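Local coordinates for acyl-coenzyme A oxidase (Caenorhabditis elegans, PDB 5K3J), which catalyses the FAD-dependent, oxygen-consuming desaturation of ascaroside-CoA thioesters with a five-carbon omega side chain, the first step of peroxisomal beta-oxidation in dauer pheromone biosynthesis, at the 6QA site. Sequence-based numbering; all coordinates share one arbitrary frame.

The 6QA site. Residues 113, 117, 147, 149, 155-159, 281, 283, 286, 289, 292-293, 299, 382, 431-433, 437-438, 441, 444. With 6QA (~{S}-[2-[3-[[(2~{R})-4-[[[(2~{R},3~{S},4~{R},5~{R})-5-(6-aminopurin-9-yl)-4-oxidanyl-3-phosphonooxy-oxolan-2-yl]methoxy-oxidanyl-phosphoryl]oxy-oxidanyl-phosphoryl]oxy-3,3-dimethyl-2-oxidanyl-butanoyl]amino]propanoylamino]ethyl] 5-[(2~{R},3~{R},5~{R},6~{S})-6-methyl-3,5-bis(oxidanyl)oxan-2-yl]oxypentanethioate), chain B.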
ATOM      1  N   LEU A 113     -13.882  -5.036 -18.405  1.00 24.79           N
ATOM      2  CA  LEU A 113     -13.562  -3.975 -19.353  1.00 23.68           C
ATOM      3  C   LEU A 113     -14.516  -3.989 -20.542  1.00 24.34           C
ATOM      4  O   LEU A 113     -14.612  -3.014 -21.290  1.00 28.04           O
ATOM      5  CB  LEU A 113     -12.116  -4.107 -19.831  1.00 23.06           C
ATOM      6  CG  LEU A 113     -11.024  -3.525 -18.925  1.00 23.42           C
ATOM      7  CD1 LEU A 113     -11.269  -2.050 -18.684  1.00 24.34           C
ATOM      8  CD2 LEU A 113     -10.919  -4.268 -17.602  1.00 23.79           C
ATOM      9  N   LEU A 117     -15.265  -0.160 -20.723  1.00 27.50           N
ATOM     10  CA  LEU A 117     -14.756   0.668 -21.815  1.00 28.50           C
ATOM     11  C   LEU A 117     -15.166   0.197 -23.205  1.00 28.54           C
ATOM     12  O   LEU A 117     -15.414   1.018 -24.086  1.00 35.36           O
ATOM     13  CB  LEU A 117     -13.233   0.750 -21.738  1.00 29.86           C
ATOM     14  CG  LEU A 117     -12.697   1.675 -20.644  1.00 32.09           C
ATOM     15  CD1 LEU A 117     -11.312   1.244 -20.208  1.00 33.40           C
ATOM     16  CD2 LEU A 117     -12.689   3.121 -21.124  1.00 31.52           C
ATOM     17  N   TYR A 147     -10.753  -2.934 -24.262  1.00 25.80           N
ATOM     18  CA  TYR A 147     -10.124  -1.683 -24.682  1.00 23.58           C
ATOM     19  C   TYR A 147      -8.609  -1.888 -24.814  1.00 23.49           C
ATOM     20  O   TYR A 147      -7.881  -1.828 -23.824  1.00 22.67           O
ATOM     21  CB  TYR A 147     -10.454  -0.583 -23.664  1.00 24.24           C
ATOM     22  CG  TYR A 147     -10.045   0.833 -24.024  1.00 24.51           C
ATOM     23  CD1 TYR A 147     -10.879   1.651 -24.780  1.00 24.36           C
ATOM     24  CD2 TYR A 147      -8.844   1.368 -23.570  1.00 24.35           C
ATOM     25  CE1 TYR A 147     -10.517   2.950 -25.094  1.00 24.25           C
ATOM     26  CE2 TYR A 147      -8.477   2.667 -23.886  1.00 23.99           C
ATOM     27  CZ  TYR A 147      -9.317   3.450 -24.643  1.00 23.02           C
ATOM     28  OH  TYR A 147      -8.944   4.738 -24.947  1.00 25.09           O
ATOM     29  N   GLN A 149      -5.420  -0.513 -25.767  1.00 23.59           N
ATOM     30  CA  GLN A 149      -4.712   0.728 -26.066  1.00 23.64           C
ATOM     31  C   GLN A 149      -3.238   0.656 -25.680  1.00 23.92           C
ATOM     32  O   GLN A 149      -2.355   0.759 -26.539  1.00 24.19           O
ATOM     33  CB  GLN A 149      -5.383   1.899 -25.345  1.00 23.44           C
ATOM     34  CG  GLN A 149      -4.781   3.263 -25.640  1.00 24.64           C
ATOM     35  CD  GLN A 149      -5.617   4.398 -25.080  1.00 24.82           C
ATOM     36  OE1 GLN A 149      -6.569   4.852 -25.715  1.00 27.38           O
ATOM     37  NE2 GLN A 149      -5.267   4.861 -23.890  1.00 24.32           N
ATOM     38  N   GLY A 155       2.086   3.723 -22.626  1.00 25.83           N
ATOM     39  CA  GLY A 155       0.808   3.794 -21.945  1.00 26.16           C
ATOM     40  C   GLY A 155       0.352   5.232 -21.770  1.00 28.16           C
ATOM     41  O   GLY A 155      -0.770   5.580 -22.139  1.00 28.71           O
ATOM     42  N   SER A 156       1.227   6.067 -21.214  1.00 28.34           N
ATOM     43  CA  SER A 156       0.913   7.473 -20.968  1.00 27.90           C
ATOM     44  C   SER A 156       0.890   8.288 -22.261  1.00 31.96           C
ATOM     45  O   SER A 156      -0.041   9.054 -22.507  1.00 35.01           O
ATOM     46  CB  SER A 156       1.919   8.083 -19.983  1.00 28.98           C
ATOM     47  OG  SER A 156       1.911   7.404 -18.735  1.00 28.09           O
ATOM     48  N   ASN A 157       1.917   8.112 -23.087  1.00 26.05           N
ATOM     49  CA  ASN A 157       2.062   8.881 -24.320  1.00 25.96           C
ATOM     50  C   ASN A 157       1.418   8.204 -25.530  1.00 29.33           C
ATOM     51  O   ASN A 157       2.002   7.303 -26.134  1.00 31.22           O
ATOM     52  CB  ASN A 157       3.545   9.134 -24.594  1.00 29.18           C
ATOM     53  CG  ASN A 157       3.780   9.937 -25.854  1.00 31.96           C
ATOM     54  OD1 ASN A 157       2.909  10.679 -26.304  1.00 39.59           O
ATOM     55  ND2 ASN A 157       4.967   9.793 -26.432  1.00 34.88           N
ATOM     56  N   LEU A 158       0.221   8.657 -25.887  1.00 33.40           N
ATOM     57  CA  LEU A 158      -0.532   8.069 -26.990  1.00 32.91           C
ATOM     58  C   LEU A 158      -0.095   8.606 -28.348  1.00 32.47           C
ATOM     59  O   LEU A 158      -0.575   8.148 -29.387  1.00 34.91           O
ATOM     60  CB  LEU A 158      -2.032   8.316 -26.795  1.00 34.33           C
ATOM     61  CG  LEU A 158      -2.662   7.700 -25.540  1.00 35.83           C
ATOM     62  CD1 LEU A 158      -4.160   7.923 -25.544  1.00 35.32           C
ATOM     63  CD2 LEU A 158      -2.333   6.215 -25.443  1.00 32.81           C
ATOM     64  N   ARG A 159       0.803   9.587 -28.337  1.00 35.49           N
ATOM     65  CA  ARG A 159       1.270  10.193 -29.579  1.00 39.64           C
ATOM     66  C   ARG A 159       2.299   9.346 -30.297  1.00 39.20           C
ATOM     67  O   ARG A 159       2.623   9.601 -31.443  1.00 43.90           O
ATOM     68  CB  ARG A 159       1.843  11.603 -29.305  1.00 42.20           C
ATOM     69  CG  ARG A 159       0.842  12.618 -28.820  1.00 46.60           C
ATOM     70  CD  ARG A 159      -0.438  12.613 -29.651  1.00 48.37           C
ATOM     71  NE  ARG A 159      -0.186  12.796 -31.075  1.00 54.42           N
ATOM     72  CZ  ARG A 159      -1.142  13.002 -31.974  1.00 58.04           C
ATOM     73  NH1 ARG A 159      -2.416  13.060 -31.595  1.00 61.94           N
ATOM     74  NH2 ARG A 159      -0.823  13.161 -33.250  1.00 58.63           N
ATOM     75  N   HIS A 281     -13.803  18.306 -32.636  1.00 98.03           N
ATOM     76  CA  HIS A 281     -12.804  18.617 -31.623  1.00 99.64           C
ATOM     77  C   HIS A 281     -11.752  17.521 -31.587  1.00102.43           C
ATOM     78  O   HIS A 281     -12.046  16.386 -31.217  1.00114.82           O
ATOM     79  CB  HIS A 281     -13.454  18.774 -30.246  1.00101.04           C
ATOM     80  CG  HIS A 281     -12.493  19.146 -29.158  1.00100.32           C
ATOM     81  ND1 HIS A 281     -11.651  18.232 -28.560  1.00100.86           N
ATOM     82  CD2 HIS A 281     -12.249  20.333 -28.552  1.00 98.06           C
ATOM     83  CE1 HIS A 281     -10.927  18.839 -27.637  1.00 96.27           C
ATOM     84  NE2 HIS A 281     -11.270  20.114 -27.612  1.00 96.20           N
ATOM     85  N   LYS A 283      -9.623  15.319 -30.116  1.00 71.60           N
ATOM     86  CA  LYS A 283      -9.492  14.632 -28.813  1.00 69.93           C
ATOM     87  C   LYS A 283     -10.843  14.059 -28.409  1.00 68.68           C
ATOM     88  O   LYS A 283     -11.079  13.778 -27.236  1.00 64.22           O
ATOM     89  CB  LYS A 283      -8.970  15.528 -27.685  1.00 67.88           C
ATOM     90  CG  LYS A 283      -7.494  15.334 -27.370  1.00 62.43           C
ATOM     91  CD  LYS A 283      -6.669  15.140 -28.634  1.00 63.53           C
ATOM     92  CE  LYS A 283      -5.206  15.442 -28.386  1.00 65.85           C
ATOM     93  NZ  LYS A 283      -4.361  15.156 -29.579  1.00 63.87           N
ATOM     94  N   TYR A 286     -10.786  10.233 -26.849  1.00 72.32           N
ATOM     95  CA  TYR A 286     -10.395   9.882 -25.487  1.00 75.56           C
ATOM     96  C   TYR A 286     -11.608   9.853 -24.557  1.00 66.97           C
ATOM     97  O   TYR A 286     -11.458   9.777 -23.338  1.00 63.03           O
ATOM     98  CB  TYR A 286      -9.351  10.865 -24.936  1.00 81.46           C
ATOM     99  CG  TYR A 286      -8.045  10.951 -25.705  1.00 92.99           C
ATOM    100  CD1 TYR A 286      -7.767  10.091 -26.762  1.00 98.84           C
ATOM    101  CD2 TYR A 286      -7.083  11.897 -25.363  1.00 93.38           C
ATOM    102  CE1 TYR A 286      -6.575  10.179 -27.462  1.00 95.20           C
ATOM    103  CE2 TYR A 286      -5.888  11.989 -26.054  1.00 93.08           C
ATOM    104  CZ  TYR A 286      -5.639  11.129 -27.102  1.00 97.53           C
ATOM    105  OH  TYR A 286      -4.449  11.226 -27.786  1.00 96.74           O
ATOM    106  N   MET A 289     -11.970   7.245 -21.786  1.00 53.75           N
ATOM    107  CA  MET A 289     -11.098   7.466 -20.641  1.00 53.15           C
ATOM    108  C   MET A 289     -11.722   8.414 -19.623  1.00 49.60           C
ATOM    109  O   MET A 289     -11.633   8.186 -18.418  1.00 44.67           O
ATOM    110  CB  MET A 289      -9.751   8.018 -21.103  1.00 58.69           C
ATOM    111  CG  MET A 289      -8.647   6.982 -21.177  1.00 65.44           C
ATOM    112  SD  MET A 289      -7.502   7.313 -22.529  1.00 74.39           S
ATOM    113  CE  MET A 289      -7.260   9.080 -22.354  1.00 79.81           C
ATOM    114  N   ILE A 292     -14.348   6.909 -17.271  1.00 42.45           N
ATOM    115  CA  ILE A 292     -13.734   6.218 -16.143  1.00 37.57           C
ATOM    116  C   ILE A 292     -13.289   7.210 -15.073  1.00 36.47           C
ATOM    117  O   ILE A 292     -13.662   7.078 -13.909  1.00 38.04           O
ATOM    118  CB  ILE A 292     -12.518   5.377 -16.581  1.00 38.54           C
ATOM    119  CG1 ILE A 292     -12.945   4.282 -17.564  1.00 41.64           C
ATOM    120  CG2 ILE A 292     -11.820   4.779 -15.365  1.00 39.94           C
ATOM    121  CD1 ILE A 292     -13.990   3.335 -17.014  1.00 44.34           C
ATOM    122  N   ARG A 293     -12.499   8.202 -15.482  1.00 31.80           N
ATOM    123  CA  ARG A 293     -11.959   9.209 -14.566  1.00 31.75           C
ATOM    124  C   ARG A 293     -13.050   9.958 -13.812  1.00 35.20           C
ATOM    125  O   ARG A 293     -12.923  10.222 -12.616  1.00 38.65           O
ATOM    126  CB  ARG A 293     -11.090  10.212 -15.328  1.00 28.21           C
ATOM    127  CG  ARG A 293      -9.788   9.649 -15.870  1.00 28.47           C
ATOM    128  CD  ARG A 293      -9.117  10.654 -16.797  1.00 29.74           C
ATOM    129  NE  ARG A 293      -7.879  10.138 -17.366  1.00 29.24           N
ATOM    130  CZ  ARG A 293      -7.401  10.486 -18.557  1.00 27.62           C
ATOM    131  NH1 ARG A 293      -8.059  11.349 -19.318  1.00 30.32           N
ATOM    132  NH2 ARG A 293      -6.264   9.964 -18.989  1.00 28.25           N
ATOM    133  N   GLU A 299     -16.332   5.556  -7.222  1.00 40.84           N
ATOM    134  CA  GLU A 299     -15.865   4.191  -6.994  1.00 39.20           C
ATOM    135  C   GLU A 299     -14.733   4.115  -5.967  1.00 35.58           C
ATOM    136  O   GLU A 299     -14.696   3.202  -5.136  1.00 32.99           O
ATOM    137  CB  GLU A 299     -15.404   3.574  -8.312  1.00 39.80           C
ATOM    138  CG  GLU A 299     -14.978   2.124  -8.206  1.00 40.87           C
ATOM    139  CD  GLU A 299     -14.355   1.609  -9.486  1.00 42.25           C
ATOM    140  OE1 GLU A 299     -13.716   2.412 -10.198  1.00 44.31           O
ATOM    141  OE2 GLU A 299     -14.502   0.404  -9.782  1.00 43.57           O
ATOM    142  N   HIS A 382     -12.260  17.369 -18.598  1.00 65.69           N
ATOM    143  CA  HIS A 382     -11.062  16.534 -18.665  1.00 67.81           C
ATOM    144  C   HIS A 382     -10.073  16.865 -17.558  1.00 68.26           C
ATOM    145  O   HIS A 382      -9.566  15.976 -16.877  1.00 69.98           O
ATOM    146  CB  HIS A 382     -10.368  16.686 -20.019  1.00 68.14           C
ATOM    147  CG  HIS A 382      -8.948  16.207 -20.019  1.00 74.23           C
ATOM    148  ND1 HIS A 382      -8.610  14.873 -20.078  1.00 78.78           N
ATOM    149  CD2 HIS A 382      -7.779  16.888 -19.950  1.00 76.87           C
ATOM    150  CE1 HIS A 382      -7.295  14.751 -20.054  1.00 78.06           C
ATOM    151  NE2 HIS A 382      -6.766  15.959 -19.976  1.00 77.37           N
ATOM    152  N   TYR A 431      -3.838   3.016 -13.671  1.00 20.34           N
ATOM    153  CA  TYR A 431      -4.706   2.879 -14.838  1.00 21.49           C
ATOM    154  C   TYR A 431      -5.497   4.166 -15.031  1.00 21.95           C
ATOM    155  O   TYR A 431      -5.564   4.992 -14.121  1.00 22.40           O
ATOM    156  CB  TYR A 431      -5.647   1.661 -14.715  1.00 21.74           C
ATOM    157  CG  TYR A 431      -6.680   1.695 -13.594  1.00 22.63           C
ATOM    158  CD1 TYR A 431      -7.656   2.688 -13.532  1.00 23.01           C
ATOM    159  CD2 TYR A 431      -6.711   0.696 -12.630  1.00 22.62           C
ATOM    160  CE1 TYR A 431      -8.601   2.707 -12.523  1.00 25.10           C
ATOM    161  CE2 TYR A 431      -7.656   0.707 -11.616  1.00 23.78           C
ATOM    162  CZ  TYR A 431      -8.600   1.713 -11.568  1.00 26.03           C
ATOM    163  OH  TYR A 431      -9.542   1.728 -10.563  1.00 31.24           O
ATOM    164  N   ALA A 432      -6.101   4.318 -16.206  1.00 27.89           N
ATOM    165  CA  ALA A 432      -6.865   5.515 -16.551  1.00 29.78           C
ATOM    166  C   ALA A 432      -6.035   6.785 -16.357  1.00 30.56           C
ATOM    167  O   ALA A 432      -6.565   7.845 -16.024  1.00 27.95           O
ATOM    168  CB  ALA A 432      -8.150   5.586 -15.731  1.00 31.64           C
ATOM    169  N   GLY A 433      -4.729   6.667 -16.581  1.00 26.21           N
ATOM    170  CA  GLY A 433      -3.820   7.794 -16.479  1.00 27.30           C
ATOM    171  C   GLY A 433      -2.926   7.729 -15.256  1.00 28.92           C
ATOM    172  O   GLY A 433      -3.412   7.715 -14.127  1.00 29.36           O
ATOM    173  N   VAL A 437       1.195  12.187 -14.194  1.00 45.53           N
ATOM    174  CA  VAL A 437       0.885  12.689 -15.530  1.00 48.16           C
ATOM    175  C   VAL A 437      -0.473  13.386 -15.563  1.00 49.75           C
ATOM    176  O   VAL A 437      -0.645  14.401 -16.241  1.00 54.60           O
ATOM    177  CB  VAL A 437       0.901  11.546 -16.570  1.00 45.84           C
ATOM    178  CG1 VAL A 437       0.453  12.048 -17.933  1.00 46.84           C
ATOM    179  CG2 VAL A 437       2.288  10.927 -16.655  1.00 46.47           C
ATOM    180  N   MET A 438      -1.429  12.842 -14.816  1.00 41.20           N
ATOM    181  CA  MET A 438      -2.784  13.384 -14.781  1.00 43.89           C
ATOM    182  C   MET A 438      -2.853  14.664 -13.954  1.00 45.24           C
ATOM    183  O   MET A 438      -3.611  15.578 -14.279  1.00 48.32           O
ATOM    184  CB  MET A 438      -3.768  12.351 -14.225  1.00 45.04           C
ATOM    185  CG  MET A 438      -4.091  11.210 -15.176  1.00 45.78           C
ATOM    186  SD  MET A 438      -4.656  11.779 -16.791  1.00 50.36           S
ATOM    187  CE  MET A 438      -3.290  11.243 -17.817  1.00 47.34           C
ATOM    188  N   GLN A 441      -1.674  17.237 -16.129  1.00 37.96           N
ATOM    189  CA  GLN A 441      -2.652  17.585 -17.153  1.00 39.69           C
ATOM    190  C   GLN A 441      -3.577  18.694 -16.670  1.00 40.36           C
ATOM    191  O   GLN A 441      -3.914  19.606 -17.425  1.00 42.46           O
ATOM    192  CB  GLN A 441      -3.466  16.354 -17.555  1.00 39.80           C
ATOM    193  CG  GLN A 441      -2.924  15.621 -18.767  1.00 43.28           C
ATOM    194  CD  GLN A 441      -3.270  16.317 -20.066  1.00 45.54           C
ATOM    195  OE1 GLN A 441      -4.329  16.080 -20.645  1.00 54.45           O
ATOM    196  NE2 GLN A 441      -2.371  17.171 -20.540  1.00 41.58           N
ATOM    197  N   ARG A 444      -1.899  22.139 -16.555  1.00 69.05           N
ATOM    198  CA  ARG A 444      -1.900  22.870 -17.817  1.00 71.02           C
ATOM    199  C   ARG A 444      -3.170  23.699 -17.956  1.00 72.64           C
ATOM    200  O   ARG A 444      -3.152  24.797 -18.510  1.00 69.60           O
ATOM    201  CB  ARG A 444      -1.761  21.910 -18.998  1.00 73.30           C
ATOM    202  CG  ARG A 444      -0.367  21.339 -19.156  1.00 80.59           C
ATOM    203  CD  ARG A 444       0.056  21.322 -20.610  1.00 84.00           C
ATOM    204  NE  ARG A 444       1.495  21.139 -20.772  1.00 82.69           N
ATOM    205  CZ  ARG A 444       2.266  21.931 -21.510  1.00 81.00           C
ATOM    206  NH1 ARG A 444       3.567  21.691 -21.609  1.00 78.20           N
ATOM    207  NH2 ARG A 444       1.735  22.963 -22.153  1.00 80.77           N
TER
HETATM  208  P26 6QA B 703      -1.570  13.132 -26.114  1.00 90.58           P
HETATM  209  P29 6QA B 703      -1.162  15.911 -27.218  1.00 86.58           P
HETATM  210  P50 6QA B 703      -2.302  21.808 -23.590  1.00112.46           P
HETATM  211  O01 6QA B 703     -11.926   0.704 -11.720  1.00 50.87           O
HETATM  212  C02 6QA B 703     -12.229   0.801 -13.129  1.00 45.64           C
HETATM  213  C03 6QA B 703     -11.143  -0.080 -13.769  1.00 45.10           C
HETATM  214  O04 6QA B 703     -11.069   0.104 -15.107  1.00 44.72           O
HETATM  215  C05 6QA B 703     -10.388   1.243 -15.528  1.00 47.76           C
HETATM  216  C06 6QA B 703      -9.204   0.785 -16.424  1.00 47.56           C
HETATM  217  C07 6QA B 703      -8.967   1.886 -17.484  1.00 48.76           C
HETATM  218  C08 6QA B 703      -8.277   1.261 -18.695  1.00 49.84           C
HETATM  219  C09 6QA B 703      -6.989   1.919 -18.969  1.00 49.74           C
HETATM  220  S10 6QA B 703      -6.796   2.475 -20.740  1.00 51.99           S
HETATM  221  C11 6QA B 703      -6.315   4.215 -20.919  1.00 46.57           C
HETATM  222  C12 6QA B 703      -5.768   4.874 -19.687  1.00 43.07           C
HETATM  223  N13 6QA B 703      -4.555   5.510 -20.043  1.00 45.35           N
HETATM  224  C14 6QA B 703      -4.405   6.949 -19.968  1.00 49.09           C
HETATM  225  C15 6QA B 703      -3.039   7.620 -20.357  1.00 54.71           C
HETATM  226  C16 6QA B 703      -3.329   8.645 -21.505  1.00 59.95           C
HETATM  227  N17 6QA B 703      -2.656   9.936 -21.263  1.00 65.17           N
HETATM  228  C18 6QA B 703      -2.381  10.790 -22.426  1.00 73.70           C
HETATM  229  C19 6QA B 703      -1.689  12.134 -22.210  1.00 80.37           C
HETATM  230  O20 6QA B 703      -1.277  12.233 -20.865  1.00 82.15           O
HETATM  231  C21 6QA B 703      -2.632  13.324 -22.546  1.00 83.77           C
HETATM  232  C22 6QA B 703      -1.678  14.591 -22.413  1.00 85.34           C
HETATM  233  C23 6QA B 703      -3.836  13.324 -21.548  1.00 78.42           C
HETATM  234  C24 6QA B 703      -3.215  13.328 -23.956  1.00 86.07           C
HETATM  235  O25 6QA B 703      -2.341  13.976 -24.903  1.00 84.07           O
HETATM  236  O27 6QA B 703      -0.582  12.084 -25.580  1.00 84.95           O
HETATM  237  O28 6QA B 703      -0.748  14.308 -27.039  1.00 95.15           O
HETATM  238  O30 6QA B 703      -1.666  16.087 -28.654  1.00 79.34           O
HETATM  239  O31 6QA B 703      -2.309  16.322 -26.060  1.00 91.89           O
HETATM  240  C32 6QA B 703      -2.115  17.360 -25.175  1.00 89.34           C
HETATM  241  C33 6QA B 703      -3.012  18.571 -25.672  1.00 92.10           C
HETATM  242  O34 6QA B 703      -4.164  18.161 -26.045  1.00 92.25           O
HETATM  243  C35 6QA B 703      -5.305  18.739 -25.041  1.00 88.92           C
HETATM  244  N36 6QA B 703      -6.094  17.607 -24.526  1.00 85.42           N
HETATM  245  C37 6QA B 703      -5.604  16.446 -24.084  1.00 89.93           C
HETATM  246  N38 6QA B 703      -6.583  15.627 -23.698  1.00 81.66           N
HETATM  247  C39 6QA B 703      -7.766  16.276 -23.900  1.00 81.50           C
HETATM  248  C40 6QA B 703      -7.464  17.529 -24.433  1.00 84.99           C
HETATM  249  N41 6QA B 703      -8.478  18.385 -24.734  1.00 86.01           N
HETATM  250  C42 6QA B 703      -9.742  18.023 -24.514  1.00 85.72           C
HETATM  251  N43 6QA B 703     -10.073  16.819 -24.006  1.00 81.54           N
HETATM  252  C44 6QA B 703      -9.132  15.929 -23.691  1.00 81.58           C
HETATM  253  N45 6QA B 703      -9.492  14.619 -23.138  1.00 77.48           N
HETATM  254  C46 6QA B 703      -4.710  19.404 -24.098  1.00 91.30           C
HETATM  255  O47 6QA B 703      -5.293  20.781 -23.982  1.00 96.43           O
HETATM  256  C48 6QA B 703      -3.235  19.512 -24.475  1.00 96.39           C
HETATM  257  O49 6QA B 703      -2.886  20.812 -24.819  1.00100.31           O
HETATM  258  O51 6QA B 703      -0.876  22.163 -23.891  1.00 94.74           O
HETATM  259  O52 6QA B 703      -2.389  21.078 -22.239  1.00101.91           O
HETATM  260  O53 6QA B 703      -3.155  23.044 -23.502  1.00 99.62           O
HETATM  261  O54 6QA B 703       0.064  16.764 -27.007  1.00 84.32           O
HETATM  262  O55 6QA B 703      -2.594  12.445 -26.998  1.00 93.63           O
HETATM  263  O56 6QA B 703      -2.682  10.425 -23.524  1.00 68.79           O
HETATM  264  O57 6QA B 703      -5.298   7.648 -19.623  1.00 52.24           O
HETATM  265  O58 6QA B 703      -6.185   2.019 -18.050  1.00 46.08           O
HETATM  266  O59 6QA B 703     -11.408  -1.490 -13.538  1.00 41.16           O
HETATM  267  C60 6QA B 703     -12.699  -1.890 -14.012  1.00 40.44           C
HETATM  268  C61 6QA B 703     -12.722  -3.380 -13.757  1.00 39.77           C
HETATM  269  C62 6QA B 703     -13.820  -1.085 -13.303  1.00 44.63           C
HETATM  270  C63 6QA B 703     -13.611   0.366 -13.411  1.00 44.83           C
HETATM  271  O64 6QA B 703     -15.112  -1.409 -13.927  1.00 49.78           O
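At the ascarylose end of 6QA, the ascaroside-CoA substrate, the sugar hydroxyl O01 is gripped by Glu299 and Tyr431. Glu299 reaches it with an extended chain, CG anti to the backbone N (chi1 -176°), and receives the hydroxyl on the syn lone pair of OE1, with O01 2.9 Å from OE1. A carboxylate, if ionised as is likely, can only accept, which suits a sugar hydroxyl. O01 and the phenol OH of Tyr431 lie 2.8 Å apart and are hydrogen-bonded; if O01 gives its hydrogen to Glu299, it would have to accept from the tyrosine. The Tyr431 ring holds the crowded chi1 position, 65°, between its backbone N and carbonyl carbon, and turns one face to the sugar, with C03 near the rim and CD1 beside the linker carbon C05. An alanine in place of Tyr431 would probably loosen the sugar, losing both the hydroxyl contact and the flat wall beside C03 and C05. Farther along, the backbone N of Ala432 donates an almost straight bond (170° at H) to the thioester carbonyl O58, at 2.9 Å, which would help to polarise it for alpha-proton removal. Ala432 is engineered; in this family the position carries the catalytic base that takes the alpha proton, and the methyl cannot do so. Arg293 lies beside the pantetheine arm and sends NE to Ala432 O at 3.0 Å, probably steadying this loop. At the CoA end, Lys283 NZ forms a salt bridge with the diphosphate oxygen O30 at 3.0 Å, while CB and CG lie over the adenine face. The poorly ordered His382 ring stacks on adenine at a slight tilt. Between these ends, Leu117 CD1 and Ile292 CG2 suit the aliphatic acyl chain, packing on C08 and C05; Met289, bent at chi2 and chi3, lays CG and SD against cysteamine C11. The pocket thus holds the thioester at the catalytic loop while Glu299, important for substrate specificity, reads the ascaroside sugar.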